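Local coordinates for protein farnesyltransferase, putative (Trypanosoma cruzi, PDB 3WCA) that probably catalyses the NAD(P)H-dependent, magnesium-dependent condensation of two farnesyl diphosphate molecules to squalene, a step in sterol synthesis, at residues Phe277-Ala289 with Ile315-Leu329. The protein carries 1 engineered substitution. Numbering follows the deposited sequence.
Sequences FAFSAIPQVMAMA and IFHYSTELQATLQML
F277 lies against the turn between helices 309-318 and 322-338. With CG anti to the backbone N (chi1 177°), its ring meets T325 edge-on. CZ comes to 3.3 Å from T325 OG1. That hydroxyl donates to E321 O, which also accepts from T325 N. E321 caps this helix start: OE1 accepts from A324 N and OE2 from Q323 N, both from above the carboxylate plane. Next along, A278 CA makes a CH-O contact of 3.4 Å with S319 O, at the inverse gamma turn centred on S319. The A281 methyl faces T325 CG2. I282 lays CG2 over one face of the F316 ring, 3.7 Å from its centroid, a CH-pi contact. Its CG1 packs on S319 CB.

This is apolar packing in the all-alpha squalene synthase fold, of one helix on two helices and the turn that joins them. Segment 277-289 runs nearly parallel to 322-329, at 14°, with their axes 10.0 Å apart at closest approach. The end of the Q284 side chain leads away: its NE2 hydrogen-bonds M196 O, and the side chain lies about 4 Å from the bound farnesyl thiodiphosphate.

V285 and I315 interlock as knobs into holes. V285 sits among I315, T325, M328 and L329, and I315 among I282, V285, M286 and A289. V285 CG1 touches I315 CG2 at 3.6 Å, while V285 CG2 meets T325 CG2. S319 OG, beside V285, donates to I315 O at 2.9 Å. M286 brings CE to the edge of the F316 ring, and its sulfur lies obliquely beside the ring, a Met-aromatic contact. M288 CB meets L329 CD2, and the A289 methyl rests 4.1 Å from I315 CD1.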
# COMPACT_ATOMS: atom_id res chain seq x y z
N PHE A 277 -6.47 -12.21 -10.17
CA PHE A 277 -6.81 -12.59 -8.82
C PHE A 277 -5.59 -12.86 -7.93
O PHE A 277 -5.50 -12.32 -6.83
CB PHE A 277 -7.72 -13.82 -8.81
CG PHE A 277 -8.05 -14.29 -7.42
CD1 PHE A 277 -7.16 -15.12 -6.73
CD2 PHE A 277 -9.20 -13.84 -6.78
CE1 PHE A 277 -7.42 -15.50 -5.41
CE2 PHE A 277 -9.47 -14.21 -5.46
CZ PHE A 277 -8.57 -15.04 -4.77
N ALA A 278 -4.65 -13.68 -8.39
CA ALA A 278 -3.48 -13.97 -7.56
C ALA A 278 -2.66 -12.71 -7.28
O ALA A 278 -2.20 -12.50 -6.15
CB ALA A 278 -2.61 -15.05 -8.23
N PHE A 279 -2.47 -11.88 -8.30
CA PHE A 279 -1.71 -10.64 -8.16
C PHE A 279 -2.37 -9.71 -7.12
O PHE A 279 -1.68 -9.04 -6.36
CB PHE A 279 -1.62 -9.91 -9.51
CG PHE A 279 -1.15 -8.49 -9.39
CD1 PHE A 279 0.20 -8.19 -9.24
CD2 PHE A 279 -2.07 -7.44 -9.38
CE1 PHE A 279 0.63 -6.87 -9.08
CE2 PHE A 279 -1.66 -6.12 -9.22
CZ PHE A 279 -0.31 -5.83 -9.06
N SER A 280 -3.71 -9.69 -7.11
CA SER A 280 -4.49 -8.85 -6.20
C SER A 280 -4.65 -9.40 -4.78
O SER A 280 -4.65 -8.65 -3.80
CB SER A 280 -5.89 -8.62 -6.79
OG SER A 280 -5.82 -7.91 -8.03
N ALA A 281 -4.76 -10.72 -4.68
CA ALA A 281 -4.97 -11.41 -3.41
C ALA A 281 -3.76 -11.55 -2.50
O ALA A 281 -3.87 -11.33 -1.30
CB ALA A 281 -5.55 -12.78 -3.67
N ILE A 282 -2.63 -11.92 -3.07
CA ILE A 282 -1.42 -12.15 -2.29
C ILE A 282 -1.03 -11.02 -1.35
O ILE A 282 -0.78 -11.26 -0.18
CB ILE A 282 -0.26 -12.53 -3.23
CG1 ILE A 282 -0.52 -13.94 -3.78
CG2 ILE A 282 1.09 -12.43 -2.50
CD1 ILE A 282 0.45 -14.38 -4.88
N PRO A 283 -0.98 -9.78 -1.84
CA PRO A 283 -0.61 -8.69 -0.94
C PRO A 283 -1.65 -8.52 0.19
O PRO A 283 -1.29 -8.20 1.32
CB PRO A 283 -0.55 -7.48 -1.87
CG PRO A 283 -0.15 -8.11 -3.21
CD PRO A 283 -1.09 -9.29 -3.23
N GLN A 284 -2.92 -8.73 -0.13
CA GLN A 284 -3.96 -8.60 0.88
C GLN A 284 -3.79 -9.68 1.96
O GLN A 284 -3.87 -9.39 3.15
CB GLN A 284 -5.36 -8.70 0.26
CG GLN A 284 -5.71 -7.61 -0.76
CD GLN A 284 -5.65 -6.21 -0.18
OE1 GLN A 284 -5.99 -6.00 0.99
NE2 GLN A 284 -5.22 -5.25 -0.99
N VAL A 285 -3.57 -10.92 1.55
CA VAL A 285 -3.40 -11.99 2.53
C VAL A 285 -2.15 -11.73 3.39
O VAL A 285 -2.16 -11.98 4.60
CB VAL A 285 -3.30 -13.36 1.85
CG1 VAL A 285 -3.01 -14.44 2.88
CG2 VAL A 285 -4.60 -13.67 1.12
N MET A 286 -1.10 -11.21 2.78
CA MET A 286 0.14 -10.88 3.50
C MET A 286 -0.11 -9.77 4.52
O MET A 286 0.46 -9.78 5.61
CB MET A 286 1.19 -10.40 2.52
CG MET A 286 1.49 -11.39 1.44
SD MET A 286 3.01 -12.17 1.81
CE MET A 286 3.99 -11.36 0.53
N ALA A 287 -0.93 -8.80 4.14
CA ALA A 287 -1.24 -7.68 5.02
C ALA A 287 -2.01 -8.18 6.24
O ALA A 287 -1.73 -7.76 7.36
CB ALA A 287 -2.07 -6.64 4.27
N MET A 288 -2.96 -9.08 6.03
CA MET A 288 -3.73 -9.61 7.14
C MET A 288 -2.84 -10.45 8.06
O MET A 288 -3.05 -10.46 9.28
CB MET A 288 -4.92 -10.44 6.65
CG MET A 288 -5.84 -10.92 7.78
SD MET A 288 -6.77 -9.61 8.65
CE MET A 288 -8.01 -9.36 7.49
N ALA A 289 -1.84 -11.13 7.50
CA ALA A 289 -0.93 -11.94 8.32
C ALA A 289 -0.08 -10.99 9.17
O ALA A 289 0.12 -11.22 10.36
CB ALA A 289 -0.02 -12.82 7.44
N ILE A 315 1.54 -18.56 1.52
CA ILE A 315 0.55 -17.59 1.06
C ILE A 315 0.64 -17.45 -0.47
O ILE A 315 -0.37 -17.45 -1.17
CB ILE A 315 0.76 -16.21 1.73
CG1 ILE A 315 0.33 -16.30 3.20
CG2 ILE A 315 0.00 -15.11 0.95
CD1 ILE A 315 0.67 -15.09 4.05
N PHE A 316 1.85 -17.34 -0.99
CA PHE A 316 2.03 -17.24 -2.42
C PHE A 316 1.50 -18.48 -3.14
O PHE A 316 0.93 -18.39 -4.24
CB PHE A 316 3.50 -17.05 -2.77
CG PHE A 316 3.92 -15.62 -2.92
CD1 PHE A 316 4.17 -14.83 -1.79
CD2 PHE A 316 4.04 -15.05 -4.18
CE1 PHE A 316 4.55 -13.49 -1.93
CE2 PHE A 316 4.42 -13.72 -4.33
CZ PHE A 316 4.68 -12.94 -3.19
N HIS A 317 1.66 -19.63 -2.50
CA HIS A 317 1.22 -20.87 -3.11
C HIS A 317 -0.27 -21.08 -3.24
O HIS A 317 -0.74 -21.51 -4.30
CB HIS A 317 1.80 -22.08 -2.36
CG HIS A 317 1.37 -23.38 -2.95
ND1 HIS A 317 1.92 -23.90 -4.10
CD2 HIS A 317 0.35 -24.21 -2.62
CE1 HIS A 317 1.26 -24.99 -4.45
NE2 HIS A 317 0.30 -25.20 -3.57
N TYR A 318 -1.02 -20.80 -2.18
CA TYR A 318 -2.46 -21.02 -2.19
C TYR A 318 -3.39 -19.90 -2.61
O TYR A 318 -4.55 -20.17 -2.92
CB TYR A 318 -2.90 -21.53 -0.82
CG TYR A 318 -2.45 -22.94 -0.51
CD1 TYR A 318 -3.15 -24.04 -1.01
CD2 TYR A 318 -1.32 -23.18 0.26
CE1 TYR A 318 -2.74 -25.34 -0.74
CE2 TYR A 318 -0.89 -24.47 0.53
CZ TYR A 318 -1.60 -25.55 0.03
OH TYR A 318 -1.18 -26.84 0.30
N SER A 319 -2.92 -18.66 -2.62
CA SER A 319 -3.77 -17.54 -3.01
C SER A 319 -3.97 -17.45 -4.52
O SER A 319 -3.76 -16.38 -5.11
CB SER A 319 -3.19 -16.22 -2.51
OG SER A 319 -2.97 -16.25 -1.11
N THR A 320 -4.38 -18.55 -5.15
CA THR A 320 -4.60 -18.58 -6.59
C THR A 320 -6.08 -18.55 -6.93
O THR A 320 -6.46 -18.22 -8.05
CB THR A 320 -4.00 -19.84 -7.24
OG1 THR A 320 -4.41 -21.00 -6.51
CG2 THR A 320 -2.50 -19.77 -7.27
N GLU A 321 -6.91 -18.91 -5.96
CA GLU A 321 -8.35 -18.91 -6.15
C GLU A 321 -9.03 -18.46 -4.86
O GLU A 321 -8.47 -18.58 -3.78
CB GLU A 321 -8.83 -20.31 -6.57
CG GLU A 321 -8.68 -21.37 -5.51
CD GLU A 321 -9.93 -21.53 -4.65
OE1 GLU A 321 -9.85 -22.22 -3.62
OE2 GLU A 321 -11.00 -20.98 -5.02
N LEU A 322 -10.25 -17.94 -5.00
CA LEU A 322 -11.05 -17.42 -3.90
C LEU A 322 -11.17 -18.24 -2.62
O LEU A 322 -10.81 -17.76 -1.54
CB LEU A 322 -12.45 -17.09 -4.42
CG LEU A 322 -13.36 -16.36 -3.42
CD1 LEU A 322 -12.71 -15.05 -3.03
CD2 LEU A 322 -14.73 -16.11 -4.05
N GLN A 323 -11.68 -19.46 -2.73
CA GLN A 323 -11.88 -20.30 -1.56
C GLN A 323 -10.68 -20.43 -0.64
O GLN A 323 -10.79 -20.18 0.55
CB GLN A 323 -12.37 -21.69 -1.97
CG GLN A 323 -13.76 -21.67 -2.59
CD GLN A 323 -14.70 -20.74 -1.84
OE1 GLN A 323 -14.82 -20.80 -0.61
NE2 GLN A 323 -15.38 -19.86 -2.58
N ALA A 324 -9.53 -20.80 -1.19
CA ALA A 324 -8.33 -20.95 -0.38
C ALA A 324 -7.92 -19.61 0.25
O ALA A 324 -7.47 -19.55 1.39
CB ALA A 324 -7.20 -21.51 -1.23
N THR A 325 -8.08 -18.54 -0.51
CA THR A 325 -7.73 -17.20 -0.05
C THR A 325 -8.62 -16.79 1.11
O THR A 325 -8.15 -16.21 2.08
CB THR A 325 -7.88 -16.20 -1.19
OG1 THR A 325 -7.01 -16.59 -2.25
CG2 THR A 325 -7.54 -14.79 -0.72
N LEU A 326 -9.91 -17.09 1.00
CA LEU A 326 -10.85 -16.77 2.05
C LEU A 326 -10.49 -17.53 3.31
O LEU A 326 -10.53 -16.96 4.41
CB LEU A 326 -12.28 -17.13 1.65
CG LEU A 326 -12.96 -16.26 0.61
CD1 LEU A 326 -14.35 -16.81 0.33
CD2 LEU A 326 -13.04 -14.82 1.12
N GLN A 327 -10.15 -18.81 3.18
CA GLN A 327 -9.80 -19.56 4.37
C GLN A 327 -8.51 -19.06 5.02
O GLN A 327 -8.42 -19.02 6.25
CB GLN A 327 -9.78 -21.07 4.10
CG GLN A 327 -9.03 -21.54 2.88
CD GLN A 327 -9.47 -22.94 2.44
OE1 GLN A 327 -10.57 -23.12 1.90
NE2 GLN A 327 -8.63 -23.94 2.70
N MET A 328 -7.51 -18.67 4.23
CA MET A 328 -6.28 -18.15 4.84
C MET A 328 -6.56 -16.82 5.55
O MET A 328 -5.99 -16.55 6.60
CB MET A 328 -5.18 -17.97 3.80
CG MET A 328 -4.52 -19.27 3.38
SD MET A 328 -3.04 -19.00 2.39
CE MET A 328 -3.80 -18.66 0.82
N LEU A 329 -7.44 -16.00 4.99
CA LEU A 329 -7.78 -14.72 5.61
C LEU A 329 -8.58 -14.99 6.89
O LEU A 329 -8.41 -14.29 7.90
CB LEU A 329 -8.63 -13.85 4.67
CG LEU A 329 -7.97 -13.24 3.43
CD1 LEU A 329 -9.03 -12.51 2.60
CD2 LEU A 329 -6.87 -12.28 3.85